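Local coordinates for protein SUMO-1 cysteine protease S273R (African swine fever virus pig/Kenya/KEN-50/1950, PDB 6LJ9) that is a cysteine protease that probably matures viral polyprotein precursors into core-shell proteins and blunts host pyroptosis and innate immune signalling, at residues Asn125-Val130 / Asn151-Val156; Ile172-Arg177 / Ile198-Arg203; Ile183-Ser188 / Ser192-Val197. All coordinates share one frame; numbering follows the deposited sequence.

Contact 1: residues Asn125-Val130 / Asn151-Val156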
ATOM      1  N   ASN B 125     -24.639   5.560 -14.713  1.00 81.81           N
ATOM      2  CA  ASN B 125     -23.834   5.653 -13.502  1.00 89.50           C
ATOM      3  C   ASN B 125     -22.372   5.815 -13.896  1.00 99.05           C
ATOM      4  O   ASN B 125     -21.819   4.967 -14.607  1.00113.99           O
ATOM      5  CB  ASN B 125     -24.025   4.421 -12.618  1.00 93.64           C
ATOM      6  CG  ASN B 125     -24.092   3.134 -13.417  1.00 90.79           C
ATOM      7  OD1 ASN B 125     -25.153   2.520 -13.535  1.00 84.65           O
ATOM      8  ND2 ASN B 125     -22.961   2.721 -13.973  1.00 88.94           N
ATOM      9  N   GLN B 126     -21.757   6.898 -13.441  1.00 90.83           N
ATOM     10  CA  GLN B 126     -20.365   7.203 -13.730  1.00 83.87           C
ATOM     11  C   GLN B 126     -19.528   7.071 -12.466  1.00 62.38           C
ATOM     12  O   GLN B 126     -20.047   6.986 -11.349  1.00 69.09           O
ATOM     13  CB  GLN B 126     -20.227   8.614 -14.310  1.00 95.79           C
ATOM     14  CG  GLN B 126     -20.974   8.833 -15.606  1.00104.05           C
ATOM     15  CD  GLN B 126     -20.992  10.291 -16.012  1.00110.24           C
ATOM     16  OE1 GLN B 126     -20.793  11.179 -15.185  1.00112.56           O
ATOM     17  NE2 GLN B 126     -21.229  10.544 -17.291  1.00116.31           N
ATOM     18  N   VAL B 127     -18.217   7.060 -12.656  1.00 58.71           N
ATOM     19  CA  VAL B 127     -17.292   7.022 -11.532  1.00 52.12           C
ATOM     20  C   VAL B 127     -17.054   8.444 -11.044  1.00 44.16           C
ATOM     21  O   VAL B 127     -16.987   9.392 -11.836  1.00 41.64           O
ATOM     22  CB  VAL B 127     -15.979   6.322 -11.931  1.00 51.91           C
ATOM     23  CG1 VAL B 127     -15.142   7.194 -12.864  1.00 63.05           C
ATOM     24  CG2 VAL B 127     -15.188   5.925 -10.698  1.00 36.77           C
ATOM     25  N   ASP B 128     -16.966   8.605  -9.727  1.00 42.27           N
ATOM     26  CA  ASP B 128     -16.675   9.890  -9.100  1.00 34.64           C
ATOM     27  C   ASP B 128     -15.344   9.744  -8.377  1.00 32.56           C
ATOM     28  O   ASP B 128     -15.254   9.028  -7.373  1.00 25.81           O
ATOM     29  CB  ASP B 128     -17.796  10.301  -8.145  1.00 39.46           C
ATOM     30  CG  ASP B 128     -17.696  11.753  -7.704  1.00 55.86           C
ATOM     31  OD1 ASP B 128     -16.570  12.287  -7.633  1.00 54.19           O
ATOM     32  OD2 ASP B 128     -18.751  12.362  -7.423  1.00 61.84           O
HETATM   33  N   MSE B 129     -14.316  10.415  -8.888  1.00 32.53           N
HETATM   34  CA  MSE B 129     -12.954  10.249  -8.386  1.00 24.61           C
HETATM   35  C   MSE B 129     -12.830  10.647  -6.919  1.00 26.96           C
HETATM   36  O   MSE B 129     -11.995  10.110  -6.192  1.00 41.13           O
HETATM   37  CB  MSE B 129     -11.971  11.057  -9.235  1.00 24.50           C
HETATM   38  CG  MSE B 129     -10.568  10.474  -9.271  1.00 23.15           C
HETATM   39 SE   MSE B 129     -10.557   8.623  -9.887  0.72 32.28          SE
HETATM   40  CE  MSE B 129     -11.413   8.876 -11.621  1.00 30.09           C
ATOM     41  N   VAL B 130     -13.668  11.593  -6.486  1.00 25.16           N
ATOM     42  CA  VAL B 130     -13.705  11.952  -5.072  1.00 29.76           C
ATOM     43  C   VAL B 130     -14.279  10.807  -4.249  1.00 31.76           C
ATOM     44  O   VAL B 130     -13.747  10.458  -3.187  1.00 28.90           O
ATOM     45  CB  VAL B 130     -14.505  13.251  -4.867  1.00 40.08           C
ATOM     46  CG1 VAL B 130     -14.655  13.552  -3.383  1.00 29.51           C
ATOM     47  CG2 VAL B 130     -13.825  14.404  -5.579  1.00 37.11           C
ATOM     48  N   ASN B 151      -6.257   5.641  -3.527  1.00 19.92           N
ATOM     49  CA  ASN B 151      -5.511   6.813  -3.969  1.00 27.40           C
ATOM     50  C   ASN B 151      -4.842   6.597  -5.322  1.00 25.35           C
ATOM     51  O   ASN B 151      -4.011   7.414  -5.732  1.00 25.14           O
ATOM     52  CB  ASN B 151      -4.473   7.222  -2.918  1.00 21.61           C
ATOM     53  CG  ASN B 151      -3.565   6.076  -2.504  1.00 28.32           C
ATOM     54  OD1 ASN B 151      -3.500   5.042  -3.168  1.00 30.20           O
ATOM     55  ND2 ASN B 151      -2.851   6.265  -1.400  1.00 31.71           N
ATOM     56  N   THR B 152      -5.179   5.514  -6.020  1.00 18.14           N
ATOM     57  CA  THR B 152      -4.735   5.292  -7.388  1.00 12.38           C
ATOM     58  C   THR B 152      -5.895   4.747  -8.206  1.00 19.52           C
ATOM     59  O   THR B 152      -6.724   3.981  -7.707  1.00 23.63           O
ATOM     60  CB  THR B 152      -3.542   4.322  -7.474  1.00 20.60           C
ATOM     61  OG1 THR B 152      -3.801   3.162  -6.672  1.00 23.71           O
ATOM     62  CG2 THR B 152      -2.263   4.992  -7.001  1.00 17.90           C
ATOM     63  N   PHE B 153      -5.944   5.155  -9.471  1.00 25.60           N
ATOM     64  CA  PHE B 153      -6.994   4.759 -10.397  1.00 19.47           C
ATOM     65  C   PHE B 153      -6.356   4.319 -11.705  1.00 22.11           C
ATOM     66  O   PHE B 153      -5.451   4.986 -12.216  1.00 24.77           O
ATOM     67  CB  PHE B 153      -7.979   5.914 -10.638  1.00 25.69           C
ATOM     68  CG  PHE B 153      -9.076   5.593 -11.614  1.00 19.69           C
ATOM     69  CD1 PHE B 153      -8.924   5.869 -12.965  1.00 26.00           C
ATOM     70  CD2 PHE B 153     -10.265   5.032 -11.182  1.00 26.20           C
ATOM     71  CE1 PHE B 153      -9.932   5.579 -13.864  1.00 24.66           C
ATOM     72  CE2 PHE B 153     -11.277   4.741 -12.078  1.00 27.52           C
ATOM     73  CZ  PHE B 153     -11.110   5.015 -13.420  1.00 17.49           C
ATOM     74  N   GLY B 154      -6.826   3.197 -12.244  1.00 22.55           N
ATOM     75  CA  GLY B 154      -6.249   2.662 -13.460  1.00 14.76           C
ATOM     76  C   GLY B 154      -7.275   2.126 -14.436  1.00 22.43           C
ATOM     77  O   GLY B 154      -8.249   1.484 -14.034  1.00 26.50           O
ATOM     78  N   CYS B 155      -7.062   2.378 -15.724  1.00 22.62           N
ATOM     79  CA  CYS B 155      -7.987   1.911 -16.744  1.00 17.05           C
ATOM     80  C   CYS B 155      -7.257   1.822 -18.075  1.00 29.30           C
ATOM     81  O   CYS B 155      -6.374   2.630 -18.370  1.00 32.93           O
ATOM     82  CB  CYS B 155      -9.204   2.836 -16.859  1.00 34.31           C
ATOM     83  SG  CYS B 155     -10.697   2.019 -17.456  1.00 75.92           S
ATOM     84  N   VAL B 156      -7.633   0.821 -18.866  1.00 17.20           N
ATOM     85  CA  VAL B 156      -7.119   0.626 -20.217  1.00 16.86           C
ATOM     86  C   VAL B 156      -8.299   0.685 -21.173  1.00 23.91           C
ATOM     87  O   VAL B 156      -9.295  -0.019 -20.975  1.00 27.40           O
ATOM     88  CB  VAL B 156      -6.372  -0.713 -20.357  1.00 22.43           C
ATOM     89  CG1 VAL B 156      -5.848  -0.882 -21.773  1.00 20.32           C
ATOM     90  CG2 VAL B 156      -5.242  -0.803 -19.345  1.00 16.83           C
TER
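M129 carries CG roughly opposite its own N (chi1 -152°) and then bends at both later torsions, which folds the chain back so that CE lies over the ring of F153 and SE beside its CB and CG. The F153 ring stands out to meet them because its CG is also opposite N (chi1 178°). The result is a Met-aromatic contact. It joins the start of helix 129-134 to strand 152-158 of the mixed sheet. Residue 129 is a selenomethionine in this entry, so SE sits where sulfur would be. M129 CE lies 3.9 Å from the F153 ring centroid, 6° off the normal, in a CH-pi contact over the face. M129 SE is more oblique, 4.3 Å from the same centroid, and also meets F153 CB at 3.8 Å. V127 joins from the preceding loop with CG2. M129 further packs on W200, V204 and L208, so helix 195-208 shares this buried apolar layer. No hydrogen bond crosses between the segments. The helix start is fixed from its own side: D128 is the N-cap, and its OD1 accepts from V130 N at 3.2 Å. At the other end of the contact, V127 CG2 stands 4.3 Å from F153 CE2.

Contact 2: residues Ile172-Arg177 / Ile198-Arg203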
ATOM      1  N   ILE B 172      -4.892   4.901 -18.775  1.00 20.89           N
ATOM      2  CA  ILE B 172      -5.219   6.095 -18.005  1.00 20.01           C
ATOM      3  C   ILE B 172      -4.941   5.796 -16.540  1.00 20.37           C
ATOM      4  O   ILE B 172      -5.457   4.815 -15.994  1.00 28.38           O
ATOM      5  CB  ILE B 172      -6.684   6.534 -18.200  1.00 26.41           C
ATOM      6  CG1 ILE B 172      -6.866   7.211 -19.561  1.00 35.19           C
ATOM      7  CG2 ILE B 172      -7.125   7.458 -17.070  1.00 25.86           C
ATOM      8  CD1 ILE B 172      -8.177   7.963 -19.709  1.00 46.51           C
ATOM      9  N   PHE B 173      -4.122   6.634 -15.908  1.00 19.61           N
ATOM     10  CA  PHE B 173      -3.726   6.438 -14.520  1.00 21.91           C
ATOM     11  C   PHE B 173      -3.901   7.740 -13.755  1.00 23.99           C
ATOM     12  O   PHE B 173      -3.445   8.795 -14.207  1.00 19.03           O
ATOM     13  CB  PHE B 173      -2.275   5.954 -14.424  1.00 20.26           C
ATOM     14  CG  PHE B 173      -1.887   5.481 -13.054  1.00 14.81           C
ATOM     15  CD1 PHE B 173      -2.220   4.206 -12.630  1.00 14.89           C
ATOM     16  CD2 PHE B 173      -1.190   6.310 -12.191  1.00 18.70           C
ATOM     17  CE1 PHE B 173      -1.867   3.765 -11.370  1.00 25.27           C
ATOM     18  CE2 PHE B 173      -0.834   5.876 -10.928  1.00 14.24           C
ATOM     19  CZ  PHE B 173      -1.173   4.601 -10.518  1.00 18.20           C
ATOM     20  N   VAL B 174      -4.563   7.662 -12.605  1.00 18.75           N
ATOM     21  CA  VAL B 174      -4.768   8.804 -11.722  1.00 21.07           C
ATOM     22  C   VAL B 174      -3.996   8.528 -10.441  1.00 23.54           C
ATOM     23  O   VAL B 174      -4.325   7.598  -9.693  1.00 18.35           O
ATOM     24  CB  VAL B 174      -6.255   9.047 -11.432  1.00 22.13           C
ATOM     25  CG1 VAL B 174      -6.424  10.203 -10.457  1.00 27.29           C
ATOM     26  CG2 VAL B 174      -7.010   9.314 -12.724  1.00 20.19           C
ATOM     27  N   ASP B 175      -2.965   9.327 -10.185  1.00 24.22           N
ATOM     28  CA  ASP B 175      -2.109   9.155  -9.019  1.00 22.03           C
ATOM     29  C   ASP B 175      -2.508  10.191  -7.974  1.00 27.42           C
ATOM     30  O   ASP B 175      -2.287  11.392  -8.165  1.00 23.65           O
ATOM     31  CB  ASP B 175      -0.637   9.290  -9.406  1.00 20.61           C
ATOM     32  CG  ASP B 175       0.303   8.892  -8.284  1.00 26.50           C
ATOM     33  OD1 ASP B 175      -0.178   8.512  -7.196  1.00 27.17           O
ATOM     34  OD2 ASP B 175       1.533   8.957  -8.495  1.00 37.33           O
HETATM   35  N   MSE B 176      -3.099   9.727  -6.879  1.00 13.90           N
HETATM   36  CA  MSE B 176      -3.525  10.606  -5.797  1.00 23.28           C
HETATM   37  C   MSE B 176      -2.747  10.308  -4.517  1.00 20.16           C
HETATM   38  O   MSE B 176      -3.255  10.490  -3.412  1.00 20.72           O
HETATM   39  CB  MSE B 176      -5.028  10.457  -5.550  1.00 16.97           C
HETATM   40  CG  MSE B 176      -5.892  10.833  -6.744  1.00 24.85           C
HETATM   41 SE   MSE B 176      -7.746  10.255  -6.555  0.76 31.36          SE
HETATM   42  CE  MSE B 176      -7.491   8.338  -6.799  1.00 27.86           C
ATOM     43  N   ARG B 177      -1.506   9.847  -4.682  1.00 16.12           N
ATOM     44  CA  ARG B 177      -0.643   9.519  -3.554  1.00 24.63           C
ATOM     45  C   ARG B 177       0.257  10.678  -3.146  1.00 25.67           C
ATOM     46  O   ARG B 177       0.522  10.862  -1.955  1.00 26.33           O
ATOM     47  CB  ARG B 177       0.223   8.299  -3.887  1.00 23.06           C
ATOM     48  CG  ARG B 177      -0.551   7.008  -4.102  1.00 21.90           C
ATOM     49  CD  ARG B 177       0.338   5.939  -4.718  1.00 14.17           C
ATOM     50  NE  ARG B 177       0.835   6.345  -6.030  1.00 14.63           N
ATOM     51  CZ  ARG B 177       1.526   5.556  -6.844  1.00 20.42           C
ATOM     52  NH1 ARG B 177       1.802   4.310  -6.485  1.00 18.67           N
ATOM     53  NH2 ARG B 177       1.939   6.009  -8.021  1.00 12.94           N
ATOM     54  N   ILE B 198      -9.952  14.059 -23.361  1.00 42.29           N
ATOM     55  CA  ILE B 198      -9.583  15.336 -22.753  1.00 33.97           C
ATOM     56  C   ILE B 198     -10.692  15.834 -21.833  1.00 33.58           C
ATOM     57  O   ILE B 198     -10.431  16.294 -20.715  1.00 43.31           O
ATOM     58  CB  ILE B 198      -9.241  16.367 -23.846  1.00 41.63           C
ATOM     59  CG1 ILE B 198      -8.003  15.927 -24.631  1.00 46.63           C
ATOM     60  CG2 ILE B 198      -9.026  17.746 -23.237  1.00 20.90           C
ATOM     61  CD1 ILE B 198      -6.722  15.951 -23.821  1.00 65.69           C
ATOM     62  N   ARG B 199     -11.947  15.744 -22.283  1.00 44.44           N
ATOM     63  CA  ARG B 199     -13.063  16.185 -21.449  1.00 50.40           C
ATOM     64  C   ARG B 199     -13.141  15.379 -20.159  1.00 43.29           C
ATOM     65  O   ARG B 199     -13.409  15.932 -19.084  1.00 52.77           O
ATOM     66  CB  ARG B 199     -14.381  16.075 -22.215  1.00 59.36           C
ATOM     67  CG  ARG B 199     -14.380  16.735 -23.581  1.00 61.01           C
ATOM     68  CD  ARG B 199     -15.637  16.358 -24.341  1.00 71.16           C
ATOM     69  NE  ARG B 199     -15.423  16.353 -25.783  1.00 86.04           N
ATOM     70  CZ  ARG B 199     -16.205  15.716 -26.648  1.00 96.11           C
ATOM     71  NH1 ARG B 199     -17.252  15.027 -26.214  1.00 96.55           N
ATOM     72  NH2 ARG B 199     -15.937  15.762 -27.945  1.00 98.45           N
ATOM     73  N   TRP B 200     -12.908  14.067 -20.247  1.00 34.88           N
ATOM     74  CA  TRP B 200     -12.942  13.223 -19.058  1.00 38.69           C
ATOM     75  C   TRP B 200     -11.828  13.591 -18.084  1.00 37.88           C
ATOM     76  O   TRP B 200     -12.060  13.679 -16.873  1.00 39.48           O
ATOM     77  CB  TRP B 200     -12.845  11.749 -19.455  1.00 28.71           C
ATOM     78  CG  TRP B 200     -12.969  10.809 -18.295  1.00 28.08           C
ATOM     79  CD1 TRP B 200     -14.116  10.241 -17.821  1.00 36.57           C
ATOM     80  CD2 TRP B 200     -11.908  10.327 -17.462  1.00 26.35           C
ATOM     81  NE1 TRP B 200     -13.834   9.434 -16.744  1.00 38.77           N
ATOM     82  CE2 TRP B 200     -12.486   9.471 -16.504  1.00 34.57           C
ATOM     83  CE3 TRP B 200     -10.526  10.536 -17.433  1.00 32.83           C
ATOM     84  CZ2 TRP B 200     -11.730   8.824 -15.527  1.00 36.88           C
ATOM     85  CZ3 TRP B 200      -9.777   9.893 -16.463  1.00 23.89           C
ATOM     86  CH2 TRP B 200     -10.381   9.048 -15.524  1.00 25.58           C
HETATM   87  N   MSE B 201     -10.617  13.807 -18.590  1.00 37.85           N
HETATM   88  CA  MSE B 201      -9.492  14.205 -17.750  1.00 30.31           C
HETATM   89  C   MSE B 201      -9.749  15.558 -17.092  1.00 28.63           C
HETATM   90  O   MSE B 201      -9.401  15.772 -15.932  1.00 33.12           O
HETATM   91  CB  MSE B 201      -8.200  14.256 -18.568  1.00 23.40           C
HETATM   92  CG  MSE B 201      -7.801  12.925 -19.181  1.00 28.93           C
HETATM   93 SE   MSE B 201      -6.229  13.052 -20.326  0.52 39.23          SE
HETATM   94  CE  MSE B 201      -4.907  13.497 -18.967  1.00 39.29           C
ATOM     95  N   GLU B 202     -10.364  16.471 -17.848  1.00 32.09           N
ATOM     96  CA  GLU B 202     -10.701  17.778 -17.296  1.00 28.39           C
ATOM     97  C   GLU B 202     -11.780  17.666 -16.225  1.00 35.64           C
ATOM     98  O   GLU B 202     -11.715  18.351 -15.196  1.00 35.26           O
ATOM     99  CB  GLU B 202     -11.149  18.718 -18.416  1.00 45.96           C
ATOM    100  CG  GLU B 202     -10.031  19.180 -19.335  1.00 65.04           C
ATOM    101  CD  GLU B 202      -8.936  19.922 -18.596  1.00 80.16           C
ATOM    102  OE1 GLU B 202      -7.765  19.498 -18.685  1.00 83.03           O
ATOM    103  OE2 GLU B 202      -9.249  20.923 -17.919  1.00 84.34           O
ATOM    104  N   ARG B 203     -12.779  16.807 -16.445  1.00 43.63           N
ATOM    105  CA  ARG B 203     -13.846  16.646 -15.462  1.00 44.49           C
ATOM    106  C   ARG B 203     -13.313  16.058 -14.161  1.00 35.59           C
ATOM    107  O   ARG B 203     -13.725  16.469 -13.070  1.00 36.52           O
ATOM    108  CB  ARG B 203     -14.961  15.769 -16.039  1.00 38.43           C
ATOM    109  CG  ARG B 203     -16.255  15.763 -15.229  1.00 39.95           C
ATOM    110  CD  ARG B 203     -16.303  14.619 -14.218  1.00 42.61           C
ATOM    111  NE  ARG B 203     -16.296  13.311 -14.869  1.00 71.21           N
ATOM    112  CZ  ARG B 203     -17.389  12.644 -15.226  1.00 92.93           C
ATOM    113  NH1 ARG B 203     -18.590  13.159 -14.992  1.00 94.05           N
ATOM    114  NH2 ARG B 203     -17.287  11.460 -15.814  1.00100.21           N
TER
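I172 and V174 point toward helix 195-208 and meet the six-membered ring of W200. I172 CG2 makes the nearest approach, 3.7 Å from W200 CZ3, and lies 3.9 Å from W200 CH2. I172 CD1 adds a second touch, 4.1 Å from W200 CZ3. V174 CG2 is looser, 4.4 Å from W200 CH2. Both residues come at the indole obliquely. The contact is apolar throughout. W200 gets there by holding CG opposite its N (chi1 -176°), which carries the far end of the indole from the helix to the strand. I172 sets CG2, not CG1, opposite its N (chi1 -76°), and this branch does most of the touching. Further out, I120 and H121 also touch W200. The other face of the strand is taken by F173, which points away from W200 and packs on Y239, I240, R243 and L244 of helix 232-244. At the strand end D175 OD1 accepts from R177 N, an Asx turn. R177 N and R177 NE reach D175 OD1 from opposite faces of the carboxylate; the NE bond is 2.7 Å. R177 NH2 binds D175 OD2 at 3.0 Å, so NE and NH2 hold the two oxygens side-on, a salt bridge. R243 adds another to D175 OD2. A central strand with a helix packed on each face is consistent with the papain-like cysteine protease fold of the Ulp1-type catalytic domain.

Contact 3: residues Ile183-Ser188 / Ser192-Val197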
ATOM      1  N   ILE B 183      -3.424  13.300 -13.457  1.00 23.16           N
ATOM      2  CA  ILE B 183      -4.270  12.494 -14.327  1.00 24.80           C
ATOM      3  C   ILE B 183      -3.474  12.237 -15.597  1.00 33.64           C
ATOM      4  O   ILE B 183      -3.124  13.178 -16.319  1.00 33.06           O
ATOM      5  CB  ILE B 183      -5.602  13.196 -14.627  1.00 23.40           C
ATOM      6  CG1 ILE B 183      -6.321  13.541 -13.320  1.00 17.39           C
ATOM      7  CG2 ILE B 183      -6.481  12.322 -15.502  1.00 18.19           C
ATOM      8  CD1 ILE B 183      -7.399  14.587 -13.475  1.00 36.24           C
ATOM      9  N   GLU B 184      -3.171  10.970 -15.862  1.00 29.71           N
ATOM     10  CA  GLU B 184      -2.186  10.601 -16.869  1.00 23.24           C
ATOM     11  C   GLU B 184      -2.837   9.808 -17.994  1.00 21.89           C
ATOM     12  O   GLU B 184      -3.660   8.921 -17.750  1.00 29.85           O
ATOM     13  CB  GLU B 184      -1.053   9.788 -16.238  1.00 26.70           C
ATOM     14  CG  GLU B 184      -0.464  10.438 -14.994  1.00 31.63           C
ATOM     15  CD  GLU B 184       0.406   9.488 -14.196  1.00 32.16           C
ATOM     16  OE1 GLU B 184       0.764   8.418 -14.727  1.00 27.74           O
ATOM     17  OE2 GLU B 184       0.727   9.812 -13.033  1.00 30.52           O
ATOM     18  N   TYR B 185      -2.456  10.141 -19.226  1.00 25.13           N
ATOM     19  CA  TYR B 185      -2.868   9.417 -20.423  1.00 25.70           C
ATOM     20  C   TYR B 185      -1.613   8.954 -21.146  1.00 28.69           C
ATOM     21  O   TYR B 185      -0.812   9.782 -21.593  1.00 28.39           O
ATOM     22  CB  TYR B 185      -3.729  10.297 -21.334  1.00 23.28           C
ATOM     23  CG  TYR B 185      -4.036   9.690 -22.689  1.00 27.30           C
ATOM     24  CD1 TYR B 185      -3.183   9.885 -23.770  1.00 18.84           C
ATOM     25  CD2 TYR B 185      -5.180   8.931 -22.890  1.00 11.92           C
ATOM     26  CE1 TYR B 185      -3.457   9.339 -25.008  1.00 30.10           C
ATOM     27  CE2 TYR B 185      -5.463   8.379 -24.129  1.00 26.77           C
ATOM     28  CZ  TYR B 185      -4.596   8.586 -25.183  1.00 31.92           C
ATOM     29  OH  TYR B 185      -4.862   8.044 -26.421  1.00 35.96           O
ATOM     30  N   PHE B 186      -1.440   7.640 -21.258  1.00 18.58           N
ATOM     31  CA  PHE B 186      -0.264   7.056 -21.891  1.00 32.52           C
ATOM     32  C   PHE B 186      -0.669   6.385 -23.196  1.00 37.09           C
ATOM     33  O   PHE B 186      -1.520   5.489 -23.201  1.00 31.81           O
ATOM     34  CB  PHE B 186       0.421   6.053 -20.963  1.00 33.75           C
ATOM     35  CG  PHE B 186       1.547   5.304 -21.613  1.00 35.43           C
ATOM     36  CD1 PHE B 186       2.723   5.954 -21.952  1.00 35.66           C
ATOM     37  CD2 PHE B 186       1.432   3.952 -21.888  1.00 36.24           C
ATOM     38  CE1 PHE B 186       3.762   5.268 -22.554  1.00 28.29           C
ATOM     39  CE2 PHE B 186       2.467   3.260 -22.487  1.00 34.09           C
ATOM     40  CZ  PHE B 186       3.634   3.919 -22.821  1.00 29.87           C
ATOM     41  N   ASN B 187      -0.060   6.824 -24.296  1.00 39.43           N
ATOM     42  CA  ASN B 187      -0.229   6.211 -25.611  1.00 30.17           C
ATOM     43  C   ASN B 187       1.148   5.759 -26.079  1.00 27.12           C
ATOM     44  O   ASN B 187       2.031   6.591 -26.313  1.00 22.97           O
ATOM     45  CB  ASN B 187      -0.859   7.190 -26.603  1.00 33.00           C
ATOM     46  CG  ASN B 187      -1.299   6.518 -27.898  1.00 37.37           C
ATOM     47  OD1 ASN B 187      -0.665   5.578 -28.378  1.00 37.80           O
ATOM     48  ND2 ASN B 187      -2.396   7.005 -28.469  1.00 31.96           N
ATOM     49  N   SER B 188       1.329   4.444 -26.215  1.00 29.84           N
ATOM     50  CA  SER B 188       2.625   3.912 -26.618  1.00 28.45           C
ATOM     51  C   SER B 188       3.018   4.341 -28.026  1.00 26.82           C
ATOM     52  O   SER B 188       4.205   4.300 -28.367  1.00 31.20           O
ATOM     53  CB  SER B 188       2.621   2.386 -26.527  1.00 25.71           C
ATOM     54  OG  SER B 188       1.646   1.828 -27.387  1.00 26.50           O
ATOM     55  N   SER B 192      -1.774  12.121 -29.503  1.00 46.35           N
ATOM     56  CA  SER B 192      -2.480  12.905 -28.502  1.00 44.62           C
ATOM     57  C   SER B 192      -3.815  12.248 -28.141  1.00 41.59           C
ATOM     58  O   SER B 192      -4.366  11.470 -28.924  1.00 37.16           O
ATOM     59  CB  SER B 192      -2.705  14.326 -29.020  1.00 47.57           C
ATOM     60  OG  SER B 192      -1.470  14.959 -29.308  1.00 58.56           O
ATOM     61  N   PRO B 193      -4.351  12.543 -26.950  1.00 48.56           N
ATOM     62  CA  PRO B 193      -5.615  11.924 -26.555  1.00 46.36           C
ATOM     63  C   PRO B 193      -6.761  12.448 -27.405  1.00 42.64           C
ATOM     64  O   PRO B 193      -6.750  13.613 -27.832  1.00 35.65           O
ATOM     65  CB  PRO B 193      -5.775  12.351 -25.083  1.00 50.34           C
ATOM     66  CG  PRO B 193      -4.454  12.893 -24.666  1.00 48.86           C
ATOM     67  CD  PRO B 193      -3.811  13.419 -25.898  1.00 42.04           C
ATOM     68  N   PRO B 194      -7.763  11.616 -27.679  1.00 44.14           N
ATOM     69  CA  PRO B 194      -8.959  12.119 -28.361  1.00 44.66           C
ATOM     70  C   PRO B 194      -9.689  13.139 -27.500  1.00 56.46           C
ATOM     71  O   PRO B 194      -9.532  13.190 -26.277  1.00 64.69           O
ATOM     72  CB  PRO B 194      -9.807  10.858 -28.574  1.00 39.83           C
ATOM     73  CG  PRO B 194      -8.834   9.724 -28.494  1.00 44.12           C
ATOM     74  CD  PRO B 194      -7.804  10.158 -27.494  1.00 47.12           C
ATOM     75  N   GLY B 195     -10.490  13.966 -28.167  1.00 55.57           N
ATOM     76  CA  GLY B 195     -11.288  14.982 -27.517  1.00 49.12           C
ATOM     77  C   GLY B 195     -12.072  14.491 -26.313  1.00 58.88           C
ATOM     78  O   GLY B 195     -11.998  15.074 -25.227  1.00 55.12           O
ATOM     79  N   PRO B 196     -12.856  13.420 -26.485  1.00 62.46           N
ATOM     80  CA  PRO B 196     -13.591  12.873 -25.331  1.00 62.26           C
ATOM     81  C   PRO B 196     -12.699  12.498 -24.161  1.00 50.34           C
ATOM     82  O   PRO B 196     -13.105  12.666 -23.005  1.00 43.63           O
ATOM     83  CB  PRO B 196     -14.304  11.653 -25.928  1.00 59.41           C
ATOM     84  CG  PRO B 196     -14.504  12.015 -27.355  1.00 52.00           C
ATOM     85  CD  PRO B 196     -13.293  12.806 -27.754  1.00 59.59           C
ATOM     86  N   VAL B 197     -11.490  11.998 -24.420  1.00 47.50           N
ATOM     87  CA  VAL B 197     -10.573  11.697 -23.326  1.00 46.21           C
ATOM     88  C   VAL B 197     -10.164  12.976 -22.607  1.00 34.61           C
ATOM     89  O   VAL B 197     -10.055  13.005 -21.374  1.00 34.02           O
ATOM     90  CB  VAL B 197      -9.351  10.918 -23.849  1.00 47.07           C
ATOM     91  CG1 VAL B 197      -8.342  10.694 -22.733  1.00 34.24           C
ATOM     92  CG2 VAL B 197      -9.791   9.588 -24.444  1.00 41.74           C
TER
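Y185 and P193 form the tight part of this contact. P193 CB sits over the centre of the Y185 ring, 3.7 Å from the centroid and 8° off the normal, a CH-pi contact. P193 CG is closer still to one ring atom, 3.4 Å from Y185 CD1. V197 approaches another part of the ring obliquely, with CG1 3.6 Å from Y185 CD2. The ring reaches both partners because Y185 CG is opposite the backbone N (chi1 172°), while V197 uses the branch that is likewise opposite its own N (chi1 176°). M201 of helix 195-208 and V170 of strand 169-175 also pack on Y185.

The contact loosens toward the hydroxyl end of the ring. P194 CD lies 3.8 Å from Y185 OH and makes little further contact. P194 holds the N-cap position, where the connecting loop passes into helix 195-208. S192 is exposed, and its CB points away from the strand. Its carbonyl O is 4.3 Å from Y185 OH, and no hydrogen bond joins them. The segments belong to a beta-alpha-beta unit of strand 181-186, helix 195-208 and strand 215-220, so this packing sets the helix start against its first strand.

N187, two residues after Y185, is inferred to be an active-site residue. N187 ND2 gives a weak hydrogen bond to Y185 OH, 3.4 Å long. N187 OD1 accepts from H168 NE2, the inferred catalytic histidine, and from A189 N. The chemistry is therefore split. Apolar and CH-pi packing holds the ring of Y185 in place, and its hydroxyl, through the weak bond to ND2, may help to orient the N187 amide, whose OD1 meets H168.

Overall arrangement
The three contacts lie along one mixed sheet. Strands 152-158, 169-175 and 181-186 are successive neighbours in it. Contacts 1 and 2 have centres about 8 Å apart. Two probable backbone hydrogen bonds join them, N151 O to M176 N and C155 O to I172 N, each 2.7 Å. Contacts 2 and 3, with centres about 10 Å apart, share helix 195-208 and are joined by a probable hydrogen bond between F173 O and E184 N, 2.7 Å. Contacts 1 and 3 do not touch. Contact 3 holds N187 of the inferred active site. In contact 2 the side chain of I172 is about 9 Å from that of N187. Contact 1 lies away from the annotated sites.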